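Local coordinates for Glyco_hydro_cc domain-containing protein (Trichoderma gamsii, PDB 6UBD) that probably binds beta-1,3-glucan oligosaccharides as a subgroup VII member of glycoside hydrolase family 128, at residues 150-156 with 188-193; 174-178 with 205-211; 220-224 with 250-254. All coordinates share one frame; numbering follows the deposited sequence.

Contact 1. Residues 150-156 with 188-193; sequences KDESWLK and YYWNTY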
loop_
_atom_site.group_PDB
_atom_site.type_symbol
_atom_site.label_atom_id
_atom_site.label_comp_id
_atom_site.label_asym_id
_atom_site.label_seq_id
_atom_site.Cartn_x
_atom_site.Cartn_y
_atom_site.Cartn_z
ATOM N N LYS A 150 7.970 -5.038 10.795
ATOM C CA LYS A 150 7.931 -6.235 11.672
ATOM C C LYS A 150 8.075 -5.894 13.179
ATOM O O LYS A 150 7.793 -6.828 13.981
ATOM C CB LYS A 150 8.986 -7.245 11.279
ATOM C CG LYS A 150 10.418 -6.794 11.581
ATOM C CD LYS A 150 11.567 -7.739 11.179
ATOM C CE LYS A 150 12.972 -7.353 11.731
ATOM N NZ LYS A 150 13.079 -7.098 13.238
ATOM N N ASP A 151 8.425 -4.657 13.523
ATOM C CA ASP A 151 8.540 -4.264 14.944
ATOM C C ASP A 151 7.226 -3.673 15.491
ATOM O O ASP A 151 7.266 -3.125 16.628
ATOM C CB ASP A 151 9.733 -3.305 15.071
ATOM C CG ASP A 151 11.078 -3.858 14.634
ATOM O OD1 ASP A 151 11.274 -5.075 14.807
ATOM O OD2 ASP A 151 11.860 -3.060 14.102
ATOM N N GLU A 152 6.119 -3.705 14.768
ATOM C CA GLU A 152 4.879 -3.078 15.210
ATOM C C GLU A 152 4.347 -3.679 16.534
ATOM O O GLU A 152 4.417 -4.869 16.756
ATOM C CB GLU A 152 3.812 -3.208 14.120
ATOM C CG GLU A 152 3.313 -4.616 13.890
ATOM C CD GLU A 152 2.164 -5.107 14.790
ATOM O OE1 GLU A 152 1.472 -4.244 15.445
ATOM O OE2 GLU A 152 1.963 -6.345 14.826
ATOM N N SER A 153 3.701 -2.756 17.265
ATOM C CA SER A 153 2.775 -3.113 18.375
ATOM C C SER A 153 1.380 -2.522 18.150
ATOM O O SER A 153 0.443 -2.985 18.851
ATOM C CB SER A 153 3.354 -2.773 19.705
ATOM O OG SER A 153 3.530 -1.350 19.809
ATOM N N TRP A 154 1.161 -1.517 17.331
ATOM C CA TRP A 154 -0.173 -0.871 17.209
ATOM C C TRP A 154 -1.200 -1.868 16.645
ATOM O O TRP A 154 -2.339 -1.895 17.163
ATOM C CB TRP A 154 0.030 0.423 16.334
ATOM C CG TRP A 154 -1.146 1.352 16.226
ATOM C CD1 TRP A 154 -1.200 2.595 16.799
ATOM C CD2 TRP A 154 -2.370 1.210 15.465
ATOM N NE1 TRP A 154 -2.376 3.232 16.470
ATOM C CE2 TRP A 154 -3.098 2.407 15.665
ATOM C CE3 TRP A 154 -2.945 0.239 14.622
ATOM C CZ2 TRP A 154 -4.371 2.617 15.131
ATOM C CZ3 TRP A 154 -4.200 0.430 14.079
ATOM C CH2 TRP A 154 -4.896 1.630 14.326
ATOM N N LEU A 155 -0.870 -2.552 15.524
ATOM C CA LEU A 155 -1.851 -3.428 14.872
ATOM C C LEU A 155 -2.129 -4.611 15.817
ATOM O O LEU A 155 -3.261 -5.103 15.816
ATOM C CB LEU A 155 -1.311 -3.879 13.509
ATOM C CG LEU A 155 -2.367 -4.557 12.619
ATOM C CD1 LEU A 155 -3.507 -3.593 12.254
ATOM C CD2 LEU A 155 -1.743 -5.099 11.361
ATOM N N LYS A 156 -1.180 -5.033 16.590
ATOM C CA LYS A 156 -1.419 -6.180 17.510
ATOM C C LYS A 156 -2.485 -5.822 18.547
ATOM O O LYS A 156 -3.389 -6.660 18.820
ATOM C CB LYS A 156 -0.077 -6.599 18.147
ATOM C CG LYS A 156 -0.218 -7.834 19.000
ATOM C CD LYS A 156 1.075 -8.425 19.382
ATOM C CE LYS A 156 1.719 -9.019 18.158
ATOM N NZ LYS A 156 3.055 -9.588 18.466
ATOM N N TYR A 188 6.715 -12.200 9.515
ATOM C CA TYR A 188 6.080 -11.630 10.719
ATOM C C TYR A 188 4.565 -11.459 10.503
ATOM O O TYR A 188 3.759 -11.881 11.362
ATOM C CB TYR A 188 6.700 -10.288 11.119
ATOM C CG TYR A 188 5.997 -9.656 12.295
ATOM C CD1 TYR A 188 6.187 -10.085 13.616
ATOM C CD2 TYR A 188 4.995 -8.702 12.083
ATOM C CE1 TYR A 188 5.449 -9.575 14.664
ATOM C CE2 TYR A 188 4.242 -8.223 13.142
ATOM C CZ TYR A 188 4.521 -8.600 14.449
ATOM O OH TYR A 188 3.747 -8.171 15.499
ATOM N N TYR A 189 4.152 -10.855 9.381
ATOM C CA TYR A 189 2.738 -10.504 9.198
ATOM C C TYR A 189 1.923 -11.752 8.839
ATOM O O TYR A 189 0.749 -11.827 9.297
ATOM C CB TYR A 189 2.549 -9.327 8.228
ATOM C CG TYR A 189 2.815 -7.972 8.842
ATOM C CD1 TYR A 189 1.855 -7.392 9.663
ATOM C CD2 TYR A 189 4.048 -7.322 8.669
ATOM C CE1 TYR A 189 2.103 -6.164 10.260
ATOM C CE2 TYR A 189 4.324 -6.114 9.273
ATOM C CZ TYR A 189 3.323 -5.530 10.082
ATOM O OH TYR A 189 3.515 -4.291 10.638
ATOM N N TRP A 190 2.439 -12.756 8.143
ATOM C CA TRP A 190 1.723 -14.046 7.956
ATOM C C TRP A 190 1.615 -14.792 9.296
ATOM O O TRP A 190 0.535 -15.249 9.680
ATOM C CB TRP A 190 2.382 -14.938 6.857
ATOM C CG TRP A 190 1.713 -16.283 6.846
ATOM C CD1 TRP A 190 2.156 -17.471 7.398
ATOM C CD2 TRP A 190 0.348 -16.549 6.487
ATOM N NE1 TRP A 190 1.205 -18.457 7.318
ATOM C CE2 TRP A 190 0.073 -17.912 6.767
ATOM C CE3 TRP A 190 -0.624 -15.774 5.879
ATOM C CZ2 TRP A 190 -1.172 -18.479 6.517
ATOM C CZ3 TRP A 190 -1.853 -16.335 5.587
ATOM C CH2 TRP A 190 -2.116 -17.664 5.939
ATOM N N ASN A 191 2.709 -14.951 9.982
ATOM C CA ASN A 191 2.688 -15.743 11.226
ATOM C C ASN A 191 1.760 -15.126 12.288
ATOM O O ASN A 191 1.024 -15.872 12.997
ATOM C CB ASN A 191 4.086 -15.939 11.815
ATOM C CG ASN A 191 4.990 -16.864 11.047
ATOM O OD1 ASN A 191 6.203 -16.732 11.162
ATOM N ND2 ASN A 191 4.411 -17.813 10.341
ATOM N N THR A 192 1.774 -13.781 12.375
ATOM C CA THR A 192 1.019 -13.060 13.429
ATOM C C THR A 192 -0.499 -12.964 13.095
ATOM O O THR A 192 -1.336 -13.178 13.982
ATOM C CB THR A 192 1.641 -11.685 13.679
ATOM O OG1 THR A 192 3.030 -11.834 14.045
ATOM C CG2 THR A 192 0.899 -10.996 14.812
ATOM N N TYR A 193 -0.857 -12.668 11.822
ATOM C CA TYR A 193 -2.269 -12.367 11.456
ATOM C C TYR A 193 -2.916 -13.445 10.600
ATOM O O TYR A 193 -4.149 -13.465 10.494
ATOM C CB TYR A 193 -2.402 -10.936 10.937
ATOM C CG TYR A 193 -1.904 -9.901 11.919
ATOM C CD1 TYR A 193 -2.698 -9.500 13.003
ATOM C CD2 TYR A 193 -0.646 -9.305 11.786
ATOM C CE1 TYR A 193 -2.214 -8.616 13.952
ATOM C CE2 TYR A 193 -0.161 -8.405 12.729
ATOM C CZ TYR A 193 -0.957 -8.058 13.816
ATOM O OH TYR A 193 -0.525 -7.203 14.769
HETATM O O HOH W 1 3.669 -11.664 16.839
#

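Contact 2. Residues 174-178 with 205-211; sequences IFKSD and VFDQNNF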
loop_
_atom_site.group_PDB
_atom_site.type_symbol
_atom_site.label_atom_id
_atom_site.label_comp_id
_atom_site.label_asym_id
_atom_site.label_seq_id
_atom_site.Cartn_x
_atom_site.Cartn_y
_atom_site.Cartn_z
ATOM N N ILE A 174 6.967 -2.127 3.165
ATOM C CA ILE A 174 8.340 -2.735 3.225
ATOM C C ILE A 174 9.397 -1.707 2.767
ATOM O O ILE A 174 9.418 -1.323 1.568
ATOM C CB ILE A 174 8.343 -4.014 2.389
ATOM C CG1 ILE A 174 7.376 -5.067 2.937
ATOM C CG2 ILE A 174 9.795 -4.567 2.383
ATOM C CD1 ILE A 174 7.364 -6.422 2.239
ATOM N N PHE A 175 10.145 -1.232 3.727
ATOM C CA PHE A 175 11.252 -0.261 3.524
ATOM C C PHE A 175 12.467 -0.954 4.110
ATOM O O PHE A 175 12.733 -0.896 5.302
ATOM C CB PHE A 175 10.952 1.084 4.164
ATOM C CG PHE A 175 9.706 1.745 3.645
ATOM C CD1 PHE A 175 9.592 2.094 2.310
ATOM C CD2 PHE A 175 8.685 2.088 4.513
ATOM C CE1 PHE A 175 8.471 2.731 1.850
ATOM C CE2 PHE A 175 7.524 2.692 4.036
ATOM C CZ PHE A 175 7.400 2.992 2.680
ATOM N N LYS A 176 13.253 -1.635 3.235
ATOM C CA LYS A 176 14.392 -2.513 3.624
ATOM C C LYS A 176 15.456 -2.454 2.513
ATOM O O LYS A 176 15.138 -2.035 1.382
ATOM C CB LYS A 176 13.959 -3.978 3.817
ATOM C CG LYS A 176 12.937 -4.225 4.935
ATOM C CD LYS A 176 13.562 -4.023 6.346
ATOM C CE LYS A 176 12.582 -4.210 7.486
ATOM N NZ LYS A 176 13.247 -3.981 8.783
ATOM N N SER A 177 16.679 -2.846 2.834
ATOM C CA SER A 177 17.833 -2.682 1.909
ATOM C C SER A 177 18.189 -4.009 1.276
ATOM O O SER A 177 19.095 -3.977 0.413
ATOM C CB SER A 177 18.996 -2.030 2.560
ATOM O OG SER A 177 19.447 -2.816 3.631
ATOM N N ASP A 178 17.607 -5.147 1.643
ATOM C CA ASP A 178 17.989 -6.477 1.127
ATOM C C ASP A 178 16.776 -7.406 1.215
ATOM O O ASP A 178 15.737 -7.098 1.849
ATOM C CB ASP A 178 19.235 -7.029 1.818
ATOM C CG ASP A 178 19.109 -7.299 3.310
ATOM O OD1 ASP A 178 17.995 -7.336 3.854
ATOM O OD2 ASP A 178 20.187 -7.507 3.886
ATOM N N VAL A 205 15.395 1.108 1.201
ATOM C CA VAL A 205 15.792 2.044 2.293
ATOM C C VAL A 205 16.644 1.267 3.292
ATOM O O VAL A 205 16.342 0.132 3.664
ATOM C CB VAL A 205 14.581 2.661 3.006
ATOM C CG1 VAL A 205 15.034 3.672 4.067
ATOM C CG2 VAL A 205 13.571 3.262 2.056
ATOM N N PHE A 206 17.735 1.918 3.697
ATOM C CA PHE A 206 18.552 1.523 4.888
ATOM C C PHE A 206 17.776 1.986 6.126
ATOM O O PHE A 206 18.047 3.077 6.705
ATOM C CB PHE A 206 19.972 2.095 4.758
ATOM C CG PHE A 206 20.798 1.524 3.656
ATOM C CD1 PHE A 206 21.459 0.299 3.761
ATOM C CD2 PHE A 206 20.855 2.177 2.421
ATOM C CE1 PHE A 206 22.228 -0.177 2.700
ATOM C CE2 PHE A 206 21.594 1.696 1.375
ATOM C CZ PHE A 206 22.249 0.498 1.505
ATOM N N ASP A 207 16.737 1.246 6.477
ATOM C CA ASP A 207 15.745 1.713 7.448
ATOM C C ASP A 207 16.358 1.893 8.833
ATOM O O ASP A 207 15.970 2.857 9.525
ATOM C CB ASP A 207 14.564 0.772 7.532
ATOM C CG ASP A 207 14.800 -0.676 7.911
ATOM O OD1 ASP A 207 15.719 -1.285 7.350
ATOM O OD2 ASP A 207 13.968 -1.203 8.711
ATOM N N GLN A 208 17.305 1.029 9.237
ATOM C CA GLN A 208 17.945 1.094 10.572
ATOM C C GLN A 208 18.948 2.249 10.688
ATOM O O GLN A 208 19.317 2.533 11.835
ATOM C CB GLN A 208 18.634 -0.244 10.864
ATOM C CG GLN A 208 17.813 -1.415 10.376
ATOM C CD GLN A 208 17.567 -2.522 11.365
ATOM O OE1 GLN A 208 18.496 -3.241 11.750
ATOM N NE2 GLN A 208 16.290 -2.719 11.708
ATOM N N ASN A 209 19.386 2.860 9.577
ATOM C CA ASN A 209 20.386 3.970 9.581
ATOM C C ASN A 209 19.718 5.335 9.310
ATOM O O ASN A 209 19.934 5.944 8.207
ATOM C CB ASN A 209 21.527 3.680 8.617
ATOM C CG ASN A 209 22.345 2.483 9.057
ATOM O OD1 ASN A 209 22.310 2.086 10.236
ATOM N ND2 ASN A 209 23.052 1.890 8.145
ATOM N N ASN A 210 18.894 5.764 10.253
ATOM C CA ASN A 210 18.182 7.077 10.155
ATOM C C ASN A 210 17.306 7.114 8.879
ATOM O O ASN A 210 17.197 8.193 8.210
ATOM C CB ASN A 210 19.214 8.228 10.176
ATOM C CG ASN A 210 18.586 9.584 10.456
ATOM O OD1 ASN A 210 17.667 9.698 11.271
ATOM N ND2 ASN A 210 19.045 10.611 9.757
ATOM N N PHE A 211 16.729 5.986 8.512
ATOM C CA PHE A 211 15.812 5.907 7.335
ATOM C C PHE A 211 16.518 6.508 6.116
ATOM O O PHE A 211 15.946 7.455 5.487
ATOM C CB PHE A 211 14.412 6.498 7.604
ATOM C CG PHE A 211 13.348 5.963 6.660
ATOM C CD1 PHE A 211 12.791 4.722 6.928
ATOM C CD2 PHE A 211 12.866 6.690 5.571
ATOM C CE1 PHE A 211 11.793 4.207 6.118
ATOM C CE2 PHE A 211 11.867 6.177 4.761
ATOM C CZ PHE A 211 11.350 4.937 5.054
HETATM O O HOH W 2 17.370 -2.862 5.787
#

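Contact 3. Residues 220-224 with 250-254; sequences INQWI and SVWPP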
loop_
_atom_site.group_PDB
_atom_site.type_symbol
_atom_site.label_atom_id
_atom_site.label_comp_id
_atom_site.label_asym_id
_atom_site.label_seq_id
_atom_site.Cartn_x
_atom_site.Cartn_y
_atom_site.Cartn_z
ATOM N N ILE A 220 19.828 -0.645 -6.630
ATOM C CA ILE A 220 18.344 -0.437 -6.673
ATOM C C ILE A 220 17.743 -1.297 -7.774
ATOM O O ILE A 220 16.709 -1.976 -7.615
ATOM C CB ILE A 220 18.019 1.064 -6.825
ATOM C CG1 ILE A 220 18.267 1.818 -5.513
ATOM C CG2 ILE A 220 16.577 1.240 -7.300
ATOM C CD1 ILE A 220 18.369 3.289 -5.704
ATOM N N ASN A 221 18.404 -1.305 -8.970
ATOM C CA ASN A 221 17.864 -2.104 -10.100
ATOM C C ASN A 221 17.795 -3.602 -9.732
ATOM O O ASN A 221 16.806 -4.282 -10.065
ATOM C CB ASN A 221 18.715 -1.904 -11.370
ATOM C CG ASN A 221 18.620 -0.505 -11.985
ATOM O OD1 ASN A 221 17.750 0.288 -11.592
ATOM N ND2 ASN A 221 19.530 -0.239 -12.952
ATOM N N GLN A 222 18.819 -4.140 -9.064
ATOM C CA GLN A 222 18.826 -5.546 -8.652
ATOM C C GLN A 222 17.752 -5.781 -7.553
ATOM O O GLN A 222 17.125 -6.851 -7.573
ATOM C CB GLN A 222 20.222 -5.917 -8.136
ATOM C CG GLN A 222 20.351 -7.409 -7.920
ATOM C CD GLN A 222 20.315 -8.218 -9.205
ATOM O OE1 GLN A 222 21.097 -7.990 -10.157
ATOM N NE2 GLN A 222 19.363 -9.133 -9.307
ATOM N N TRP A 223 17.690 -4.861 -6.601
ATOM C CA TRP A 223 16.655 -4.967 -5.500
ATOM C C TRP A 223 15.211 -5.033 -6.056
ATOM O O TRP A 223 14.396 -5.893 -5.624
ATOM C CB TRP A 223 16.904 -3.785 -4.562
ATOM C CG TRP A 223 16.103 -3.839 -3.275
ATOM C CD1 TRP A 223 16.590 -4.216 -2.047
ATOM C CD2 TRP A 223 14.751 -3.372 -3.063
ATOM N NE1 TRP A 223 15.606 -4.057 -1.078
ATOM C CE2 TRP A 223 14.506 -3.509 -1.681
ATOM C CE3 TRP A 223 13.779 -2.789 -3.879
ATOM C CZ2 TRP A 223 13.284 -3.124 -1.100
ATOM C CZ3 TRP A 223 12.557 -2.448 -3.309
ATOM C CH2 TRP A 223 12.317 -2.612 -1.942
ATOM N N ILE A 224 14.921 -4.181 -7.034
ATOM C CA ILE A 224 13.601 -4.179 -7.705
ATOM C C ILE A 224 13.356 -5.534 -8.384
ATOM O O ILE A 224 12.249 -6.118 -8.290
ATOM C CB ILE A 224 13.418 -2.967 -8.622
ATOM C CG1 ILE A 224 13.440 -1.650 -7.823
ATOM C CG2 ILE A 224 12.171 -3.169 -9.450
ATOM C CD1 ILE A 224 13.611 -0.400 -8.672
ATOM N N SER A 250 16.612 11.025 -4.384
ATOM C CA SER A 250 16.524 11.457 -5.792
ATOM C C SER A 250 16.581 10.273 -6.781
ATOM O O SER A 250 16.271 10.480 -7.970
ATOM C CB SER A 250 17.595 12.461 -6.101
ATOM O OG SER A 250 18.862 11.829 -6.121
ATOM N N VAL A 251 16.970 9.074 -6.316
ATOM C CA VAL A 251 17.214 7.918 -7.216
ATOM C C VAL A 251 15.974 6.986 -7.287
ATOM O O VAL A 251 15.626 6.555 -8.425
ATOM C CB VAL A 251 18.497 7.185 -6.775
ATOM C CG1 VAL A 251 18.853 6.112 -7.788
ATOM C CG2 VAL A 251 19.669 8.170 -6.635
ATOM N N TRP A 252 15.305 6.742 -6.169
ATOM C CA TRP A 252 14.081 5.903 -6.149
ATOM C C TRP A 252 12.946 6.460 -7.012
ATOM O O TRP A 252 12.191 5.651 -7.600
ATOM C CB TRP A 252 13.644 5.710 -4.662
ATOM C CG TRP A 252 12.465 4.802 -4.561
ATOM C CD1 TRP A 252 11.144 5.173 -4.437
ATOM C CD2 TRP A 252 12.444 3.380 -4.741
ATOM N NE1 TRP A 252 10.349 4.079 -4.556
ATOM C CE2 TRP A 252 11.094 2.960 -4.787
ATOM C CE3 TRP A 252 13.442 2.416 -4.935
ATOM C CZ2 TRP A 252 10.744 1.625 -4.957
ATOM C CZ3 TRP A 252 13.109 1.102 -5.122
ATOM C CH2 TRP A 252 11.755 0.696 -5.151
ATOM N N PRO A 253 12.732 7.785 -7.125
ATOM C CA PRO A 253 11.544 8.253 -7.873
ATOM C C PRO A 253 11.444 7.616 -9.258
ATOM O O PRO A 253 12.451 7.571 -9.983
ATOM C CB PRO A 253 11.726 9.781 -7.992
ATOM C CG PRO A 253 12.432 10.093 -6.734
ATOM C CD PRO A 253 13.413 8.941 -6.491
ATOM N N PRO A 254 10.243 7.110 -9.668
ATOM C CA PRO A 254 10.163 6.361 -10.937
ATOM C C PRO A 254 10.092 7.269 -12.179
ATOM O O PRO A 254 10.087 6.665 -13.281
ATOM C CB PRO A 254 8.890 5.543 -10.728
ATOM C CG PRO A 254 8.049 6.431 -9.828
ATOM C CD PRO A 254 9.024 7.041 -8.849
#

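Contact 1. Residues 150-156 with 188-193
Carboxylate oxygen OE2 of E152 is gripped by two phenols of helix 179-193: Y188 OH and Y193 OH each donate to it at 2.6 Å. The hydroxyls arrive from opposite faces of the carboxylate, that of Y188 43° out of its plane, while OE2 lies in the plane of both phenol rings, at their edges. The other oxygen, OE1, turns back to its own segment and accepts the backbone N of K156 at 3.0 Å through its syn lone pair, with a weak bond from L155 N. With both oxygens engaged, the buried group is held against rotation, and the phenols probably stabilise its negative charge. A chi1 of 69° sets CG of E152 3.3 Å from Y189 OH, and the bend at chi2 (86°) then turns the carboxylate toward the two phenols.

Packing against the rings flanks this network. L155 CD2 lies over one face of the Y193 ring, 4.2 Å from its centroid, while T192, next to Y193 in the helix, lays CG2 over the opposite face. The backbone carbonyl K150 O sits above the centre of the Y188 ring. At the outer margin, K156 NZ makes a weak bond to Y188 OH, and a water accepts from NZ and donates to T192 OG1. Toward the barrel strands, Y189 touches T170 and I172. The arrangement ties the start of helix 154-159 to the C-terminal end of helix 179-193, two outer helices of a beta/alpha-barrel glycosidase fold.

Contact 2. Residues 174-178 with 205-211
F175 and F211 form the apolar side of this contact, an offset edge-to-face pair with ring planes at 78° and centroids 5.5 Å apart. The edge of F211 is directed at the F175 face, and its CE1 also touches F175 CB at 3.8 Å. V205 fills in beside them: its CG2 packs against F175 CB, while its CG1 lies over the centre of the F211 ring. At the ends of parallel strands 170-176 and 197-206, V205 N donates to K176 O at 3.2 Å, from well above the carbonyl plane.

The looser, solvent side is made by S177 and F206. S177 CB rests over the F206 face, 4.0 Å from the ring centroid, and a water bridges S177 OG and D207 OD1.

K176 is held more firmly. It starts away from the opposite segment, but a bend at chi2 (-70°) sends the chain back, and NZ meets D207 OD2 at 2.9 Å on its syn side. This salt bridge links the C-terminal end of strand 170-176 to the loop just after strand 197-206, the two strands of one beta-alpha-beta unit, and D207 probably lowers the cost of placing the lysine ammonium in a buried setting.

Contact 3. Residues 220-224 with 250-254
W252 sets CE3, CZ3 and CH2 of its indole against three residues of helix 217-233, and its course can be traced atom by atom. From CB, the ring carbon CG stands anti to the backbone N (chi1 -176°), which carries the indole off the loop toward the helix. CE3 is the first ring atom to meet the helix, 4.1 Å from I220 CG2. The next, CZ3, sits among three side chains: it is 3.9 Å from I224 CG1, is equally near I224 CD1, and also approaches I220 CG2 and W223 CZ3. At the far corner, CH2 comes within 3.7 Å of W223 CZ3. The polar corner has a separate partner, as NE1 donates to T243 O, and the indole stacks on Y242.

These last two residues belong to the end of strand 237-243, so the contact lies where a loop following one barrel strand folds back over the preceding helix of the beta/alpha fold. Helix 217-233 connects strands 197-206 and 237-243, which pair in parallel, and both tryptophans also touch C204 on the first of these.

Although the six-membered rings of W223 and W252 are nearly perpendicular, with planes at 88°, their centroids are 5.8 Å apart and the approach is oblique, so the evidence supports apolar contact between the six-membered rings, without a defined stacking geometry. One residue earlier in the loop, V251 extends the patch: its CG1 touches I220 CD1 at 3.5 Å, the shortest approach across these segments. No hydrogen bond crosses between them, and I220 additionally reaches C214 and S264.

Helix 179-193 supplies 188-193 to contact 1 and links the two strands joined in contact 2. The centres of these contacts are 18 Å apart, and their nearest atoms, about 4 Å apart, do not touch. Q149, just before 150-156, bonds through its side chain to F175 O and lies against K176 and D207, giving an indirect connection. Contacts 2 and 3 meet directly, with centres 13 Å apart and W223 NE1 packed 3.2 Å from K176 O. Contact 3 is remote from contact 1, their centres being 27 Å apart. F175 of contact 2 touches E106 and E201, which by position probably correspond to the paired glutamates of related barrel glycosidases, so contact 2 probably borders that cleft.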